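Long-range contact in RNA-dependent RNA polymerase (Dera Ghazi Khan orthonairovirus, PDB 6DX2), which probably copies viral RNA as the full-length L protein and is represented here by its viral OTU domain, a cysteine protease that probably removes ubiquitin: residues 36-48 against 96-108. Residues are numbered along the deposited sequence; the frame is centred on the assembly and turned at random.
Sequences VPGDGNCFFYSVS and NYYWGGSVEAEIL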
ATOM      1  N   VAL A  36     -14.090  -3.286  -0.163  1.00 40.28           N
ATOM      2  CA  VAL A  36     -13.648  -4.682  -0.154  1.00 33.52           C
ATOM      3  C   VAL A  36     -14.017  -5.280   1.201  1.00 35.25           C
ATOM      4  O   VAL A  36     -14.203  -4.549   2.191  1.00 40.58           O
ATOM      5  CB  VAL A  36     -12.128  -4.835  -0.403  1.00 36.84           C
ATOM      6  CG1 VAL A  36     -11.716  -4.257  -1.738  1.00 40.27           C
ATOM      7  CG2 VAL A  36     -11.339  -4.255   0.758  1.00 37.08           C
ATOM      8  N   PRO A  37     -14.108  -6.590   1.274  1.00 34.59           N
ATOM      9  CA  PRO A  37     -14.538  -7.223   2.540  1.00 40.74           C
ATOM     10  C   PRO A  37     -13.584  -6.884   3.677  1.00 47.83           C
ATOM     11  O   PRO A  37     -12.363  -6.887   3.507  1.00 42.06           O
ATOM     12  CB  PRO A  37     -14.522  -8.724   2.221  1.00 37.76           C
ATOM     13  CG  PRO A  37     -14.763  -8.790   0.760  1.00 43.77           C
ATOM     14  CD  PRO A  37     -13.971  -7.592   0.196  1.00 34.83           C
ATOM     15  N   GLY A  38     -14.150  -6.605   4.848  1.00 46.60           N
ATOM     16  CA  GLY A  38     -13.353  -6.048   5.927  1.00 45.80           C
ATOM     17  C   GLY A  38     -12.601  -7.007   6.832  1.00 49.86           C
ATOM     18  O   GLY A  38     -12.363  -6.703   8.004  1.00 62.10           O
ATOM     19  N   ASP A  39     -12.169  -8.134   6.332  1.00 37.60           N
ATOM     20  CA  ASP A  39     -11.377  -9.009   7.173  1.00 35.89           C
ATOM     21  C   ASP A  39      -9.894  -8.640   7.055  1.00 34.54           C
ATOM     22  O   ASP A  39      -9.506  -7.704   6.347  1.00 35.21           O
ATOM     23  CB  ASP A  39     -11.567 -10.476   6.813  1.00 36.90           C
ATOM     24  CG  ASP A  39     -11.185 -10.795   5.355  1.00 41.83           C
ATOM     25  OD1 ASP A  39     -10.088 -10.402   4.908  1.00 36.94           O
ATOM     26  OD2 ASP A  39     -11.968 -11.495   4.651  1.00 41.40           O
ATOM     27  N   GLY A  40      -9.069  -9.447   7.713  1.00 34.26           N
ATOM     28  CA  GLY A  40      -7.634  -9.167   7.826  1.00 33.89           C
ATOM     29  C   GLY A  40      -6.853  -9.286   6.528  1.00 35.04           C
ATOM     30  O   GLY A  40      -5.706  -8.819   6.468  1.00 35.20           O
ATOM     31  N   ASN A  41      -7.455  -9.818   5.482  1.00 33.25           N
ATOM     32  CA  ASN A  41      -6.847  -9.858   4.160  1.00 32.80           C
ATOM     33  C   ASN A  41      -7.049  -8.582   3.334  1.00 32.13           C
ATOM     34  O   ASN A  41      -6.695  -8.587   2.158  1.00 31.84           O
ATOM     35  CB  ASN A  41      -7.434 -11.044   3.385  1.00 33.45           C
ATOM     36  CG  ASN A  41      -7.279 -12.345   4.153  1.00 37.20           C
ATOM     37  OD1 ASN A  41      -6.282 -12.568   4.812  1.00 34.86           O
ATOM     38  ND2 ASN A  41      -8.294 -13.238   4.064  1.00 36.48           N
ATOM     39  N   CYS A  42      -7.703  -7.545   3.892  1.00 31.24           N
ATOM     40  CA  CYS A  42      -8.165  -6.399   3.107  1.00 34.29           C
ATOM     41  C   CYS A  42      -7.032  -5.661   2.368  1.00 27.79           C
ATOM     42  O   CYS A  42      -7.301  -5.140   1.285  1.00 29.91           O
ATOM     43  CB  CYS A  42      -8.938  -5.412   3.981  1.00 33.19           C
ATOM     44  SG  CYS A  42      -7.986  -4.743   5.368  1.00 34.37           S
ATOM     45  N   PHE A  43      -5.789  -5.627   2.894  1.00 27.21           N
ATOM     46  CA  PHE A  43      -4.704  -4.989   2.165  1.00 27.17           C
ATOM     47  C   PHE A  43      -4.513  -5.713   0.847  1.00 28.45           C
ATOM     48  O   PHE A  43      -4.440  -5.080  -0.212  1.00 27.29           O
ATOM     49  CB  PHE A  43      -3.421  -5.021   3.013  1.00 26.90           C
ATOM     50  CG  PHE A  43      -2.214  -4.515   2.283  1.00 26.55           C
ATOM     51  CD1 PHE A  43      -1.821  -3.191   2.430  1.00 30.03           C
ATOM     52  CD2 PHE A  43      -1.525  -5.340   1.408  1.00 29.02           C
ATOM     53  CE1 PHE A  43      -0.711  -2.702   1.731  1.00 31.54           C
ATOM     54  CE2 PHE A  43      -0.410  -4.848   0.676  1.00 33.48           C
ATOM     55  CZ  PHE A  43      -0.015  -3.513   0.867  1.00 31.71           C
ATOM     56  N   PHE A  44      -4.585  -7.050   0.895  1.00 26.65           N
ATOM     57  CA  PHE A  44      -4.350  -7.878  -0.273  1.00 27.06           C
ATOM     58  C   PHE A  44      -5.550  -7.893  -1.186  1.00 31.10           C
ATOM     59  O   PHE A  44      -5.376  -7.932  -2.392  1.00 31.51           O
ATOM     60  CB  PHE A  44      -3.930  -9.296   0.186  1.00 28.26           C
ATOM     61  CG  PHE A  44      -2.720  -9.253   1.159  1.00 28.97           C
ATOM     62  CD1 PHE A  44      -1.417  -9.000   0.680  1.00 35.60           C
ATOM     63  CD2 PHE A  44      -2.951  -9.289   2.549  1.00 30.88           C
ATOM     64  CE1 PHE A  44      -0.345  -8.918   1.590  1.00 33.54           C
ATOM     65  CE2 PHE A  44      -1.925  -9.177   3.447  1.00 29.48           C
ATOM     66  CZ  PHE A  44      -0.621  -8.971   2.983  1.00 32.33           C
ATOM     67  N   TYR A  45      -6.768  -7.846  -0.634  1.00 29.41           N
ATOM     68  CA  TYR A  45      -7.956  -7.654  -1.474  1.00 30.74           C
ATOM     69  C   TYR A  45      -7.833  -6.357  -2.242  1.00 29.47           C
ATOM     70  O   TYR A  45      -8.203  -6.280  -3.424  1.00 30.77           O
ATOM     71  CB  TYR A  45      -9.215  -7.550  -0.640  1.00 30.48           C
ATOM     72  CG  TYR A  45      -9.641  -8.814   0.100  1.00 33.05           C
ATOM     73  CD1 TYR A  45      -9.128 -10.085  -0.263  1.00 31.38           C
ATOM     74  CD2 TYR A  45     -10.422  -8.701   1.244  1.00 31.56           C
ATOM     75  CE1 TYR A  45      -9.521 -11.259   0.470  1.00 33.89           C
ATOM     76  CE2 TYR A  45     -10.759  -9.823   1.986  1.00 32.82           C
ATOM     77  CZ  TYR A  45     -10.310 -11.084   1.598  1.00 34.19           C
ATOM     78  OH  TYR A  45     -10.662 -12.189   2.345  1.00 35.26           O
ATOM     79  N   SER A  46      -7.368  -5.309  -1.551  1.00 28.20           N
ATOM     80  CA  SER A  46      -7.352  -3.985  -2.143  1.00 29.44           C
ATOM     81  C   SER A  46      -6.358  -3.918  -3.285  1.00 30.75           C
ATOM     82  O   SER A  46      -6.674  -3.352  -4.358  1.00 28.06           O
ATOM     83  CB  SER A  46      -7.031  -2.959  -1.071  1.00 28.90           C
ATOM     84  OG  SER A  46      -8.110  -2.833  -0.164  1.00 31.18           O
ATOM     85  N   VAL A  47      -5.148  -4.433  -3.057  1.00 29.55           N
ATOM     86  CA  VAL A  47      -4.135  -4.456  -4.112  1.00 28.13           C
ATOM     87  C   VAL A  47      -4.612  -5.312  -5.277  1.00 30.64           C
ATOM     88  O   VAL A  47      -4.505  -4.906  -6.443  1.00 30.27           O
ATOM     89  CB  VAL A  47      -2.809  -4.972  -3.543  1.00 29.97           C
ATOM     90  CG1 VAL A  47      -1.840  -5.317  -4.706  1.00 40.34           C
ATOM     91  CG2 VAL A  47      -2.279  -3.877  -2.654  1.00 30.34           C
ATOM     92  N   SER A  48      -5.237  -6.475  -4.977  1.00 28.97           N
ATOM     93  CA  SER A  48      -5.741  -7.302  -6.058  1.00 27.42           C
ATOM     94  C   SER A  48      -6.815  -6.538  -6.853  1.00 33.65           C
ATOM     95  O   SER A  48      -6.851  -6.593  -8.085  1.00 30.32           O
ATOM     96  CB  SER A  48      -6.323  -8.612  -5.506  1.00 31.06           C
ATOM     97  OG  SER A  48      -6.770  -9.483  -6.543  1.00 34.03           O
ATOM     98  N   ASN A  96      -3.454 -16.686   6.690  1.00 42.95           N
ATOM     99  CA  ASN A  96      -4.691 -15.940   6.510  1.00 43.00           C
ATOM    100  C   ASN A  96      -4.851 -14.920   7.632  1.00 39.79           C
ATOM    101  O   ASN A  96      -4.426 -15.152   8.778  1.00 37.73           O
ATOM    102  CB  ASN A  96      -5.916 -16.847   6.520  1.00 43.07           C
ATOM    103  CG  ASN A  96      -6.081 -17.682   5.247  1.00 48.98           C
ATOM    104  OD1 ASN A  96      -5.574 -17.361   4.171  1.00 48.48           O
ATOM    105  ND2 ASN A  96      -6.829 -18.761   5.378  1.00 48.49           N
ATOM    106  N   TYR A  97      -5.453 -13.773   7.272  1.00 36.17           N
ATOM    107  CA  TYR A  97      -5.779 -12.676   8.167  1.00 36.37           C
ATOM    108  C   TYR A  97      -4.542 -12.006   8.729  1.00 36.40           C
ATOM    109  O   TYR A  97      -4.628 -11.321   9.755  1.00 42.72           O
ATOM    110  CB  TYR A  97      -6.722 -13.147   9.302  1.00 36.05           C
ATOM    111  CG  TYR A  97      -7.767 -14.037   8.704  1.00 43.51           C
ATOM    112  CD1 TYR A  97      -8.634 -13.543   7.720  1.00 43.01           C
ATOM    113  CD2 TYR A  97      -7.884 -15.359   9.077  1.00 50.92           C
ATOM    114  CE1 TYR A  97      -9.585 -14.359   7.138  1.00 43.11           C
ATOM    115  CE2 TYR A  97      -8.853 -16.180   8.506  1.00 53.24           C
ATOM    116  CZ  TYR A  97      -9.686 -15.667   7.534  1.00 51.91           C
ATOM    117  OH  TYR A  97     -10.646 -16.478   6.953  1.00 58.46           O
ATOM    118  N   TYR A  98      -3.390 -12.162   8.065  1.00 32.17           N
ATOM    119  CA  TYR A  98      -2.253 -11.325   8.399  1.00 33.63           C
ATOM    120  C   TYR A  98      -2.544  -9.918   7.895  1.00 30.63           C
ATOM    121  O   TYR A  98      -2.929  -9.730   6.726  1.00 31.10           O
ATOM    122  CB  TYR A  98      -0.994 -11.889   7.734  1.00 32.60           C
ATOM    123  CG  TYR A  98       0.181 -10.979   7.785  1.00 30.87           C
ATOM    124  CD1 TYR A  98       0.391 -10.026   6.785  1.00 32.02           C
ATOM    125  CD2 TYR A  98       1.076 -11.051   8.829  1.00 34.42           C
ATOM    126  CE1 TYR A  98       1.509  -9.161   6.822  1.00 36.58           C
ATOM    127  CE2 TYR A  98       2.191 -10.218   8.888  1.00 35.63           C
ATOM    128  CZ  TYR A  98       2.403  -9.285   7.883  1.00 36.03           C
ATOM    129  OH  TYR A  98       3.477  -8.427   7.910  1.00 40.43           O
ATOM    130  N   TRP A  99      -2.420  -8.927   8.765  1.00 28.97           N
ATOM    131  CA  TRP A  99      -2.818  -7.571   8.357  1.00 31.42           C
ATOM    132  C   TRP A  99      -1.684  -6.891   7.619  1.00 30.23           C
ATOM    133  O   TRP A  99      -0.647  -6.614   8.202  1.00 31.09           O
ATOM    134  CB  TRP A  99      -3.259  -6.741   9.567  1.00 33.76           C
ATOM    135  CG  TRP A  99      -4.579  -7.203  10.072  1.00 30.74           C
ATOM    136  CD1 TRP A  99      -4.820  -8.348  10.835  1.00 31.02           C
ATOM    137  CD2 TRP A  99      -5.861  -6.590   9.850  1.00 32.41           C
ATOM    138  NE1 TRP A  99      -6.161  -8.450  11.096  1.00 34.05           N
ATOM    139  CE2 TRP A  99      -6.828  -7.402  10.514  1.00 32.56           C
ATOM    140  CE3 TRP A  99      -6.304  -5.437   9.171  1.00 34.06           C
ATOM    141  CZ2 TRP A  99      -8.217  -7.123  10.493  1.00 36.65           C
ATOM    142  CZ3 TRP A  99      -7.679  -5.166   9.152  1.00 33.74           C
ATOM    143  CH2 TRP A  99      -8.625  -6.011   9.837  1.00 36.27           C
ATOM    144  N   GLY A 100      -1.926  -6.561   6.342  1.00 28.91           N
ATOM    145  CA  GLY A 100      -0.935  -5.872   5.536  1.00 31.26           C
ATOM    146  C   GLY A 100      -0.853  -4.387   5.819  1.00 27.71           C
ATOM    147  O   GLY A 100      -1.808  -3.753   6.264  1.00 29.34           O
ATOM    148  N   GLY A 101       0.322  -3.862   5.556  1.00 29.87           N
ATOM    149  CA  GLY A 101       0.522  -2.449   5.771  1.00 30.02           C
ATOM    150  C   GLY A 101       1.772  -1.997   5.080  1.00 30.67           C
ATOM    151  O   GLY A 101       2.125  -2.527   4.030  1.00 28.72           O
ATOM    152  N   SER A 102       2.466  -1.060   5.720  1.00 28.69           N
ATOM    153  CA  SER A 102       3.621  -0.415   5.071  1.00 31.05           C
ATOM    154  C   SER A 102       4.718  -1.414   4.743  1.00 28.78           C
ATOM    155  O   SER A 102       5.444  -1.225   3.760  1.00 33.50           O
ATOM    156  CB  SER A 102       4.119   0.710   5.977  1.00 34.08           C
ATOM    157  OG  SER A 102       4.573   0.179   7.172  1.00 38.74           O
ATOM    158  N   VAL A 103       4.905  -2.456   5.569  1.00 31.63           N
ATOM    159  CA  VAL A 103       5.930  -3.469   5.280  1.00 34.11           C
ATOM    160  C   VAL A 103       5.679  -4.098   3.918  1.00 30.93           C
ATOM    161  O   VAL A 103       6.594  -4.217   3.090  1.00 31.47           O
ATOM    162  CB  VAL A 103       5.938  -4.548   6.377  1.00 32.31           C
ATOM    163  CG1 VAL A 103       6.795  -5.715   5.923  1.00 34.38           C
ATOM    164  CG2 VAL A 103       6.492  -3.973   7.665  1.00 36.19           C
ATOM    165  N   GLU A 104       4.411  -4.470   3.661  1.00 30.09           N
ATOM    166  CA  GLU A 104       4.014  -5.057   2.396  1.00 28.37           C
ATOM    167  C   GLU A 104       3.934  -4.024   1.274  1.00 29.10           C
ATOM    168  O   GLU A 104       4.193  -4.368   0.124  1.00 30.68           O
ATOM    169  CB  GLU A 104       2.643  -5.744   2.552  1.00 28.90           C
ATOM    170  CG  GLU A 104       2.796  -7.008   3.391  1.00 31.24           C
ATOM    171  CD  GLU A 104       3.064  -6.718   4.836  1.00 32.36           C
ATOM    172  OE1 GLU A 104       2.509  -5.724   5.398  1.00 30.53           O
ATOM    173  OE2 GLU A 104       3.902  -7.461   5.398  1.00 31.45           O
ATOM    174  N   ALA A 105       3.554  -2.788   1.574  1.00 30.20           N
ATOM    175  CA  ALA A 105       3.556  -1.775   0.522  1.00 30.39           C
ATOM    176  C   ALA A 105       4.971  -1.551   0.004  1.00 30.83           C
ATOM    177  O   ALA A 105       5.213  -1.479  -1.212  1.00 30.56           O
ATOM    178  CB  ALA A 105       2.984  -0.472   1.080  1.00 28.09           C
ATOM    179  N   GLU A 106       5.929  -1.477   0.914  1.00 28.67           N
ATOM    180  CA  GLU A 106       7.318  -1.291   0.495  1.00 29.54           C
ATOM    181  C   GLU A 106       7.769  -2.454  -0.382  1.00 32.57           C
ATOM    182  O   GLU A 106       8.325  -2.245  -1.467  1.00 32.44           O
ATOM    183  CB  GLU A 106       8.208  -1.151   1.718  1.00 32.56           C
ATOM    184  CG  GLU A 106       9.713  -1.178   1.382  1.00 37.46           C
ATOM    185  CD  GLU A 106      10.530  -0.834   2.594  1.00 47.93           C
ATOM    186  OE1 GLU A 106      10.516  -1.680   3.486  1.00 40.96           O
ATOM    187  OE2 GLU A 106      11.206   0.236   2.630  1.00 55.38           O
ATOM    188  N   ILE A 107       7.484  -3.684   0.049  1.00 29.53           N
ATOM    189  CA  ILE A 107       7.938  -4.862  -0.709  1.00 29.98           C
ATOM    190  C   ILE A 107       7.232  -4.945  -2.056  1.00 29.91           C
ATOM    191  O   ILE A 107       7.865  -5.155  -3.107  1.00 31.52           O
ATOM    192  CB  ILE A 107       7.732  -6.151   0.098  1.00 30.68           C
ATOM    193  CG1 ILE A 107       8.661  -6.190   1.307  1.00 29.37           C
ATOM    194  CG2 ILE A 107       8.050  -7.364  -0.766  1.00 32.10           C
ATOM    195  CD1 ILE A 107       8.376  -7.416   2.323  1.00 31.51           C
ATOM    196  N   LEU A 108       5.903  -4.796  -2.055  1.00 31.13           N
ATOM    197  CA  LEU A 108       5.180  -4.944  -3.320  1.00 30.09           C
ATOM    198  C   LEU A 108       5.588  -3.888  -4.337  1.00 30.83           C
ATOM    199  O   LEU A 108       5.610  -4.154  -5.536  1.00 31.60           O
ATOM    200  CB  LEU A 108       3.653  -4.848  -3.075  1.00 34.46           C
ATOM    201  CG  LEU A 108       2.845  -5.545  -4.148  1.00 37.71           C
ATOM    202  CD1 LEU A 108       3.174  -6.935  -4.456  1.00 37.36           C
ATOM    203  CD2 LEU A 108       1.364  -5.486  -3.650  1.00 44.21           C
TER
HETATM  204  O   HOH W   1      -4.763  -6.624   5.398  1.00 31.22           O
HETATM  205  O   HOH W   2      -3.722 -11.594   5.027  1.00 34.73           O
HETATM  206  O   HOH W   3      -9.959 -15.991   4.409  1.00 67.37           O
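The one direct cross-segment hydrogen bond runs from Y97 N to N41 OD1 (2.9 Å, 151° at the hydrogen). The same oxygen accepts from a water that also donates to Y98 O, while N41 ND2 points in the amide plane at Y45 OH, 3.1 Å away. Asparagine suits this place because its amide both accepts and donates, and bonds at both ends hold its rotation. A second water accepts from F43 N and G100 N and donates to G40 O. D39 OD1 accepts from N41 N, a capping bond before helix 42-48, where D-G-N-C matches the catalytic cysteine motif of OTU proteases, making C42 the probable nucleophile; its SG lies obliquely beside W99, 3.8 Å from CZ3. G40 CA sits over the six-membered ring of W99, 3.5 Å from its centroid, a CH-pi contact; lacking a side chain, glycine lets the indole come close. CG anti to the backbone N (chi1 174°) swings the F43 ring past G100 to helix 102-108, G101 N over one face. E104 OE1 accepts from N-cap G101 N, OE2 from Y98 OH, and Y89 OH also bonds OE2. V47 CG1 and L108 CD2, branched apolar ends suited to burial, meet tip to tip at a tight 3.4 Å.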